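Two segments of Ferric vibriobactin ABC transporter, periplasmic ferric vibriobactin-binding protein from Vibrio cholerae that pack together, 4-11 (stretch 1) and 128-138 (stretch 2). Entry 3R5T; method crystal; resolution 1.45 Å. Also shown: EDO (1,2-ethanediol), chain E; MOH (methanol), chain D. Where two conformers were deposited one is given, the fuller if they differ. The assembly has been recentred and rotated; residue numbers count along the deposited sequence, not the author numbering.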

ATOM      1  N   VAL A   4      13.262 -25.034   6.698  1.00 33.61           N
ATOM      2  CA  VAL A   4      12.541 -25.998   7.518  1.00 32.52           C
ATOM      3  C   VAL A   4      11.032 -25.869   7.385  1.00 30.90           C
ATOM      4  O   VAL A   4      10.490 -24.766   7.423  1.00 26.67           O
ATOM      5  N   TRP A   5      10.376 -27.016   7.211  1.00 29.14           N
ATOM      6  CA  TRP A   5       8.927 -27.139   7.226  1.00 27.93           C
ATOM      7  C   TRP A   5       8.640 -28.398   8.009  1.00 27.81           C
ATOM      8  O   TRP A   5       9.381 -29.368   7.889  1.00 30.67           O
ATOM      9  N   PRO A   6       7.580 -28.391   8.828  1.00 26.26           N
ATOM     10  CA  PRO A   6       6.660 -27.282   9.109  1.00 25.99           C
ATOM     11  C   PRO A   6       7.343 -26.080   9.763  1.00 24.61           C
ATOM     12  O   PRO A   6       8.440 -26.190  10.303  1.00 26.55           O
ATOM     13  N   ARG A   7       6.687 -24.929   9.699  1.00 25.42           N
ATOM     14  CA  ARG A   7       7.120 -23.758  10.446  1.00 27.83           C
ATOM     15  C   ARG A   7       5.901 -23.028  10.997  1.00 24.81           C
ATOM     16  O   ARG A   7       4.776 -23.198  10.501  1.00 23.89           O
ATOM     17  N   THR A   8       6.127 -22.226  12.025  1.00 26.43           N
ATOM     18  CA  THR A   8       5.071 -21.473  12.680  1.00 27.88           C
ATOM     19  C   THR A   8       5.145 -20.026  12.241  1.00 23.61           C
ATOM     20  O   THR A   8       6.219 -19.440  12.188  1.00 24.92           O
ATOM     21  N   PHE A   9       3.985 -19.476  11.902  1.00 22.72           N
ATOM     22  CA  PHE A   9       3.851 -18.086  11.506  1.00 22.12           C
ATOM     23  C   PHE A   9       3.087 -17.338  12.593  1.00 20.20           C
ATOM     24  O   PHE A   9       2.011 -17.790  13.030  1.00 19.26           O
ATOM     25  N   GLN A  10       3.622 -16.196  13.013  1.00 21.22           N
ATOM     26  CA  GLN A  10       2.958 -15.353  13.994  1.00 21.78           C
ATOM     27  C   GLN A  10       2.006 -14.371  13.324  1.00 19.53           C
ATOM     28  O   GLN A  10       2.421 -13.488  12.564  1.00 18.90           O
ATOM     29  N   ASN A  11       0.713 -14.558  13.594  1.00 20.39           N
ATOM     30  CA  ASN A  11      -0.349 -13.724  13.024  1.00 19.31           C
ATOM     31  C   ASN A  11      -0.495 -12.399  13.751  1.00 21.25           C
ATOM     32  O   ASN A  11      -0.091 -12.265  14.910  1.00 21.67           O
ATOM     33  N   GLN A 128       8.830  -9.082   3.555  1.00 12.76           N
ATOM     34  CA  GLN A 128       9.639  -9.922   4.428  0.51 13.93           C
ATOM     35  C   GLN A 128       8.773 -10.883   5.238  1.00 14.11           C
ATOM     36  O   GLN A 128       9.096 -12.069   5.379  1.00 14.21           O
ATOM     37  N   GLN A 129       7.665 -10.367   5.762  1.00 15.74           N
ATOM     38  CA  GLN A 129       6.772 -11.176   6.563  1.00 16.03           C
ATOM     39  C   GLN A 129       6.231 -12.325   5.707  1.00 16.93           C
ATOM     40  O   GLN A 129       6.203 -13.487   6.140  1.00 15.37           O
ATOM     41  N   LEU A 130       5.810 -12.003   4.489  1.00 14.63           N
ATOM     42  CA  LEU A 130       5.278 -13.005   3.566  1.00 14.56           C
ATOM     43  C   LEU A 130       6.368 -13.941   3.059  1.00 14.61           C
ATOM     44  O   LEU A 130       6.100 -15.119   2.805  1.00 15.57           O
ATOM     45  N   GLY A 131       7.601 -13.438   2.940  1.00 15.04           N
ATOM     46  CA  GLY A 131       8.728 -14.283   2.572  1.00 14.60           C
ATOM     47  C   GLY A 131       8.905 -15.399   3.580  1.00 14.34           C
ATOM     48  O   GLY A 131       9.147 -16.547   3.211  1.00 14.38           O
ATOM     49  N   LEU A 132       8.787 -15.068   4.862  1.00 14.34           N
ATOM     50  CA  LEU A 132       8.932 -16.064   5.927  1.00 14.82           C
ATOM     51  C   LEU A 132       7.780 -17.076   5.934  1.00 15.95           C
ATOM     52  O   LEU A 132       7.977 -18.227   6.311  1.00 18.34           O
ATOM     53  N   ALA A 133       6.595 -16.665   5.494  1.00 15.82           N
ATOM     54  CA  ALA A 133       5.468 -17.584   5.431  1.00 18.20           C
ATOM     55  C   ALA A 133       5.572 -18.540   4.243  1.00 19.44           C
ATOM     56  O   ALA A 133       5.022 -19.640   4.273  1.00 20.28           O
ATOM     57  N   THR A 134       6.275 -18.125   3.194  1.00 18.72           N
ATOM     58  CA  THR A 134       6.235 -18.865   1.932  1.00 15.73           C
ATOM     59  C   THR A 134       7.569 -19.521   1.568  1.00 15.31           C
ATOM     60  O   THR A 134       7.673 -20.196   0.534  1.00 15.37           O
ATOM     61  N   GLY A 135       8.592 -19.314   2.395  1.00 16.32           N
ATOM     62  CA  GLY A 135       9.914 -19.841   2.113  1.00 16.84           C
ATOM     63  C   GLY A 135      10.574 -19.102   0.971  1.00 15.49           C
ATOM     64  O   GLY A 135      11.420 -19.659   0.267  1.00 17.77           O
ATOM     65  N   LEU A 136      10.202 -17.837   0.802  1.00 17.55           N
ATOM     66  CA  LEU A 136      10.718 -17.048  -0.305  1.00 15.00           C
ATOM     67  C   LEU A 136      11.608 -15.919   0.214  1.00 15.73           C
ATOM     68  O   LEU A 136      11.653 -14.822  -0.346  1.00 15.45           O
ATOM     69  N   GLU A 137      12.333 -16.205   1.285  1.00 17.10           N
ATOM     70  CA  GLU A 137      13.232 -15.213   1.888  1.00 16.45           C
ATOM     71  C   GLU A 137      14.291 -14.711   0.901  1.00 17.17           C
ATOM     72  O   GLU A 137      14.619 -13.519   0.886  1.00 18.09           O
ATOM     73  N   GLU A 138      14.809 -15.609   0.065  1.00 19.64           N
ATOM     74  CA  GLU A 138      15.819 -15.218  -0.922  1.00 20.97           C
ATOM     75  C   GLU A 138      15.234 -14.186  -1.865  1.00 19.34           C
ATOM     76  O   GLU A 138      15.844 -13.142  -2.122  1.00 17.66           O
TER

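Strand 7-10 runs nearly antiparallel to helix 128-134 (154° between their directions, 8.9 Å at closest approach), and Arg7 and Phe9, alternate residues of the strand, both point toward the helix. Apolar packing centres on Phe9 (chi1 t, chi2 87°), opposite Ala133 in the backbone register. Its CD1 lies 3.6 Å from Ala133 CB, its CZ 3.6 Å from Gln129 CG, and the ring edge meets the helix backbone, with CE1 3.5 Å from Gln129 O. Gln129, extended with chi1 and chi2 both t, starts sideways but brings its end nearer the strand. Trp5 (chi1 m, chi2 90°) likewise leaves its backbone sideways and reaches the helix end with its ring edge: CH2 is 3.4 Å from Ala133 O, which has no polar partner in the model, and CZ2 is 3.6 Å from Gly135 CA. Glycine suits this position twice over, since its phi is positive and an ideal CB would sit 2.8 Å from Trp5 CZ2, a clash.

The charged contact belongs to Arg7 (p, t, p, with chi4 -178°). NH1 donates to Leu132 O (2.9 Å) and to Glu137 OE2 (2.8 Å), the latter a salt bridge; both acceptors lie near the guanidinium plane, as its N-H directions require. Arg7 NE (3.0 Å) and NH2 (3.2 Å) donate to Val4 O, tying the group back to its own stretch. Glu137 has chi1 m and chi2 between wells at 94°.

Water 1 extends the salt bridge, accepting from Arg7 NH2 (2.9 Å) and donating to Glu137 OE1 (2.8 Å). Water 2 links Gln129 NE2 (3.0 Å) to Gln10 O (2.9 Å). Ethanediol, probably from the crystallisation liquor, receives Gln10 N at O2 (2.8 Å), donates from O1 to Thr8 O (2.9 Å), and sets C1 3.6 Å from Leu132 CB. Methanol O donates to Gln129 OE1 (2.7 Å).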

ATOM      1  CB  VAL A   4      12.918 -25.864   9.004  1.00 34.48           C
ATOM      2  CG1 VAL A   4      12.083 -26.809   9.854  1.00 35.98           C
ATOM      3  CG2 VAL A   4      14.408 -26.141   9.205  1.00 35.82           C
ATOM      4  CB  TRP A   5       8.383 -27.270   5.802  1.00 25.48           C
ATOM      5  CG  TRP A   5       8.751 -26.088   4.985  1.00 25.14           C
ATOM      6  CD1 TRP A   5       9.876 -25.939   4.231  1.00 25.20           C
ATOM      7  CD2 TRP A   5       8.035 -24.852   4.899  1.00 23.58           C
ATOM      8  NE1 TRP A   5       9.904 -24.688   3.669  1.00 22.41           N
ATOM      9  CE2 TRP A   5       8.774 -24.006   4.050  1.00 21.77           C
ATOM     10  CE3 TRP A   5       6.838 -24.383   5.451  1.00 22.40           C
ATOM     11  CZ2 TRP A   5       8.365 -22.713   3.747  1.00 22.19           C
ATOM     12  CZ3 TRP A   5       6.417 -23.096   5.133  1.00 23.17           C
ATOM     13  CH2 TRP A   5       7.183 -22.278   4.285  1.00 22.58           C
ATOM     14  CB  PRO A   6       5.665 -27.902  10.097  1.00 28.58           C
ATOM     15  CG  PRO A   6       5.722 -29.375   9.818  1.00 30.36           C
ATOM     16  CD  PRO A   6       7.150 -29.638   9.484  1.00 28.39           C
ATOM     17  CB  ARG A   7       7.964 -22.823   9.576  1.00 27.71           C
ATOM     18  CG  ARG A   7       7.231 -22.277   8.368  1.00 25.58           C
ATOM     19  CD  ARG A   7       8.115 -21.365   7.520  1.00 24.64           C
ATOM     20  NE  ARG A   7       9.288 -22.049   6.984  1.00 22.87           N
ATOM     21  CZ  ARG A   7      10.228 -21.456   6.247  1.00 20.33           C
ATOM     22  NH1 ARG A   7      10.132 -20.157   5.958  1.00 18.03           N
ATOM     23  NH2 ARG A   7      11.271 -22.150   5.807  1.00 20.14           N
ATOM     24  CB  THR A   8       5.220 -21.524  14.203  1.00 30.20           C
ATOM     25  OG1 THR A   8       5.009 -22.863  14.656  1.00 30.83           O
ATOM     26  CG2 THR A   8       4.219 -20.589  14.878  1.00 31.09           C
ATOM     27  CB  PHE A   9       3.092 -17.992  10.171  1.00 20.63           C
ATOM     28  CG  PHE A   9       2.949 -16.586   9.656  1.00 18.43           C
ATOM     29  CD1 PHE A   9       3.947 -16.018   8.873  1.00 16.53           C
ATOM     30  CD2 PHE A   9       1.826 -15.825   9.974  1.00 17.20           C
ATOM     31  CE1 PHE A   9       3.814 -14.715   8.398  1.00 16.02           C
ATOM     32  CE2 PHE A   9       1.698 -14.527   9.513  1.00 14.42           C
ATOM     33  CZ  PHE A   9       2.702 -13.965   8.728  1.00 14.05           C
ATOM     34  CB  GLN A  10       3.989 -14.615  14.855  1.00 25.06           C
ATOM     35  CG  GLN A  10       4.818 -15.550  15.742  1.00 29.62           C
ATOM     36  CD  GLN A  10       5.890 -14.818  16.526  1.00 33.52           C
ATOM     37  OE1 GLN A  10       6.546 -13.912  16.007  1.00 35.45           O
ATOM     38  NE2 GLN A  10       6.084 -15.214  17.782  1.00 35.13           N
ATOM     39  CB  ASN A  11      -1.677 -14.483  13.062  1.00 18.55           C
ATOM     40  CG  ASN A  11      -1.654 -15.737  12.213  1.00 18.11           C
ATOM     41  OD1 ASN A  11      -1.274 -15.698  11.043  1.00 16.52           O
ATOM     42  ND2 ASN A  11      -2.044 -16.857  12.799  1.00 18.68           N
ATOM     43  CB  GLN A 128      10.486  -9.053   5.352  0.51 16.37           C
ATOM     44  CG  GLN A 128      11.520  -8.236   4.627  0.51 20.91           C
ATOM     45  CD  GLN A 128      12.465  -7.549   5.577  0.51 25.45           C
ATOM     46  OE1 GLN A 128      12.454  -6.323   5.704  0.51 29.30           O
ATOM     47  NE2 GLN A 128      13.281  -8.339   6.274  0.51 24.40           N
ATOM     48  CB  GLN A 129       5.643 -10.304   7.085  1.00 15.74           C
ATOM     49  CG  GLN A 129       4.652 -11.050   7.927  1.00 16.40           C
ATOM     50  CD  GLN A 129       3.728 -10.108   8.639  1.00 17.62           C
ATOM     51  OE1 GLN A 129       3.298  -9.095   8.078  1.00 18.02           O
ATOM     52  NE2 GLN A 129       3.406 -10.435   9.885  1.00 18.00           N
ATOM     53  CB  LEU A 130       4.557 -12.334   2.399  1.00 16.08           C
ATOM     54  CG  LEU A 130       3.313 -11.559   2.832  1.00 18.16           C
ATOM     55  CD1 LEU A 130       2.742 -10.757   1.657  1.00 17.64           C
ATOM     56  CD2 LEU A 130       2.271 -12.488   3.465  1.00 17.54           C
ATOM     57  CB  LEU A 132       9.081 -15.376   7.295  1.00 16.49           C
ATOM     58  CG  LEU A 132      10.359 -14.540   7.435  1.00 17.85           C
ATOM     59  CD1 LEU A 132      10.236 -13.465   8.521  1.00 20.22           C
ATOM     60  CD2 LEU A 132      11.555 -15.437   7.719  1.00 18.62           C
ATOM     61  CB  ALA A 133       4.130 -16.815   5.371  1.00 16.21           C
ATOM     62  CB  THR A 134       5.829 -17.942   0.779  1.00 15.53           C
ATOM     63  OG1 THR A 134       6.736 -16.832   0.720  1.00 18.21           O
ATOM     64  CG2 THR A 134       4.425 -17.400   1.000  1.00 19.10           C
ATOM     65  CB  LEU A 136       9.578 -16.522  -1.181  1.00 16.20           C
ATOM     66  CG  LEU A 136       8.758 -17.627  -1.861  1.00 18.27           C
ATOM     67  CD1 LEU A 136       7.550 -17.054  -2.618  1.00 18.38           C
ATOM     68  CD2 LEU A 136       9.647 -18.428  -2.800  1.00 20.71           C
ATOM     69  CB  GLU A 137      13.882 -15.773   3.162  1.00 16.44           C
ATOM     70  CG  GLU A 137      12.860 -16.199   4.219  1.00 15.74           C
ATOM     71  CD  GLU A 137      12.486 -17.687   4.157  1.00 18.45           C
ATOM     72  OE1 GLU A 137      12.657 -18.322   3.093  1.00 17.71           O
ATOM     73  OE2 GLU A 137      12.008 -18.209   5.187  1.00 20.44           O
ATOM     74  CB  GLU A 138      16.283 -16.414  -1.756  1.00 27.57           C
ATOM     75  CG  GLU A 138      17.168 -17.408  -1.046  1.00 31.16           C
ATOM     76  CD  GLU A 138      17.967 -18.259  -2.024  1.00 34.88           C
ATOM     77  OE1 GLU A 138      18.295 -17.750  -3.117  1.00 36.76           O
ATOM     78  OE2 GLU A 138      18.288 -19.422  -1.698  1.00 33.94           O
TER
HETATM   79  C1  EDO E   4       7.429 -16.053  10.434  1.00 28.94           C
HETATM   80  O1  EDO E   4       7.132 -17.446  10.220  1.00 34.53           O
HETATM   81  C2  EDO E   4       6.324 -15.393  11.263  1.00 28.62           C
HETATM   82  O2  EDO E   4       6.391 -15.814  12.628  1.00 32.66           O
HETATM   83  C   MOH D   3       1.101  -8.164  11.188  1.00 15.88           C
HETATM   84  O   MOH D   3       1.487  -8.035   9.823  1.00 19.71           O
HETATM   85  O   HOH W   1      12.960 -20.992   3.687  1.00 22.30           O
HETATM   86  O   HOH W   2       4.809 -12.665  11.223  1.00 20.27           O